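Local coordinates for protein tryptase inhibitor (Rhipicephalus appendiculatus, PDB 2UUY) that probably inhibits serine endopeptidases such as tryptase, through a compact, disulfide-rich, Kunitz-like domain from a tick, at residues B[40-43]-B[44-47]. Numbering follows the deposited sequence. Where two conformers were deposited one is given.
Sequences YSRM and GECA
The ring of Tyr40 lies against the short helix 43-47, one face laid over the backbone between Glu45 and Cys46. Glu45 O sits over the centre of the Tyr40 ring, 3.9 Å above its plane, while Cys46 N faces the same side of the ring, offset toward the rim. The two ring flanks divide the remaining contacts: CD1 of Tyr40 rests 3.7 Å from Glu45 CB, and CD2 of Tyr40 comes within 3.6 Å of Cys46 CA, with the Cys46 CB methylene close by. Cys46 SG approaches the ring obliquely, a sulfur-aromatic contact at 5.4 Å from the centroid of the Tyr40 ring. Its torsion, SG anti to the backbone N (chi1 -175°), serves the disulfide to Cys29, which ties the helix to strand 28-34.

Just before the helix, Arg42 holds the N-cap position. Its carbonyl O takes the amide of Cys46 at 3.2 Å in a nearly straight bond lying in the carbonyl plane, and a weak, bent one from Glu45 N. One residue on, Met43 O accepts Ala47 N at 2.8 Å. The aliphatic carbons Arg42 CB and Glu45 CG meet at 4.0 Å. The opposite charges of this pair stay apart, NH2 of Arg42 being 5.0 Å from OE1 of Glu45, whose salt bridge goes to Arg48.

Farther out, backbone bonding of Tyr40 to Tyr22 fixes the incoming chain against strand 19-25, and Asn49 ND2 also bonds Glu45 O. The short C-terminal helix of this Kunitz-like domain is therefore held by a disulfide, backbone bonds and an aromatic cover, the Arg42-Glu45 attraction being probably minor.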
loop_
_atom_site.group_PDB
_atom_site.type_symbol
_atom_site.label_atom_id
_atom_site.label_comp_id
_atom_site.label_asym_id
_atom_site.label_seq_id
_atom_site.Cartn_x
_atom_site.Cartn_y
_atom_site.Cartn_z
ATOM N N TYR B 40 -7.092 -19.303 -1.808
ATOM C CA TYR B 40 -8.227 -19.217 -0.902
ATOM C C TYR B 40 -7.866 -18.326 0.274
ATOM O O TYR B 40 -6.712 -18.256 0.711
ATOM C CB TYR B 40 -8.669 -20.618 -0.415
ATOM C CG TYR B 40 -9.249 -21.524 -1.481
ATOM C CD1 TYR B 40 -10.617 -21.666 -1.636
ATOM C CD2 TYR B 40 -8.416 -22.240 -2.317
ATOM C CE1 TYR B 40 -11.143 -22.497 -2.594
ATOM C CE2 TYR B 40 -8.937 -23.078 -3.303
ATOM C CZ TYR B 40 -10.307 -23.204 -3.430
ATOM O OH TYR B 40 -10.848 -24.045 -4.393
ATOM N N SER B 41 -8.853 -17.630 0.820
ATOM C CA SER B 41 -8.552 -16.844 2.030
ATOM C C SER B 41 -8.545 -17.686 3.272
ATOM O O SER B 41 -7.978 -17.246 4.267
ATOM C CB SER B 41 -9.478 -15.656 2.233
ATOM O OG SER B 41 -10.796 -16.081 2.335
ATOM N N ARG B 42 -9.181 -18.865 3.249
ATOM C CA ARG B 42 -9.203 -19.750 4.403
ATOM C C ARG B 42 -8.400 -21.004 4.075
ATOM O O ARG B 42 -8.595 -21.629 3.036
ATOM C CB ARG B 42 -10.635 -20.132 4.782
ATOM C CG ARG B 42 -11.345 -19.121 5.684
ATOM C CD ARG B 42 -11.892 -17.894 4.984
ATOM N NE ARG B 42 -12.837 -18.294 3.935
ATOM C CZ ARG B 42 -14.155 -18.449 4.082
ATOM N NH1 ARG B 42 -14.762 -18.187 5.235
ATOM N NH2 ARG B 42 -14.866 -18.861 3.034
ATOM N N MET B 43 -7.500 -21.380 4.973
ATOM C CA MET B 43 -6.710 -22.583 4.834
ATOM C C MET B 43 -7.573 -23.819 4.616
ATOM O O MET B 43 -7.259 -24.654 3.755
ATOM C CB MET B 43 -5.812 -22.760 6.057
ATOM C CG MET B 43 -5.040 -24.045 6.056
ATOM S SD MET B 43 -3.915 -24.266 4.688
ATOM C CE MET B 43 -2.354 -23.729 5.340
ATOM N N GLY B 44 -8.665 -23.951 5.357
ATOM C CA GLY B 44 -9.471 -25.158 5.248
ATOM C C GLY B 44 -10.157 -25.282 3.918
ATOM O O GLY B 44 -10.403 -26.394 3.438
ATOM N N GLU B 45 -10.487 -24.154 3.293
ATOM C CA GLU B 45 -11.091 -24.195 1.973
ATOM C C GLU B 45 -10.041 -24.623 0.945
ATOM O O GLU B 45 -10.368 -25.354 0.014
ATOM C CB GLU B 45 -11.744 -22.857 1.629
ATOM C CG GLU B 45 -12.930 -22.568 2.529
ATOM C CD GLU B 45 -14.036 -23.601 2.360
ATOM O OE1 GLU B 45 -14.760 -23.554 1.338
ATOM O OE2 GLU B 45 -14.129 -24.507 3.216
ATOM N N CYS B 46 -8.796 -24.158 1.070
ATOM C CA CYS B 46 -7.733 -24.668 0.218
ATOM C C CYS B 46 -7.538 -26.162 0.435
ATOM O O CYS B 46 -7.465 -26.930 -0.522
ATOM C CB CYS B 46 -6.441 -23.896 0.521
ATOM S SG CYS B 46 -5.077 -24.336 -0.570
ATOM N N ALA B 47 -7.451 -26.569 1.699
ATOM C CA ALA B 47 -7.080 -27.949 1.997
ATOM C C ALA B 47 -8.068 -28.968 1.438
ATOM O O ALA B 47 -7.663 -29.998 0.892
ATOM C CB ALA B 47 -6.915 -28.135 3.502
#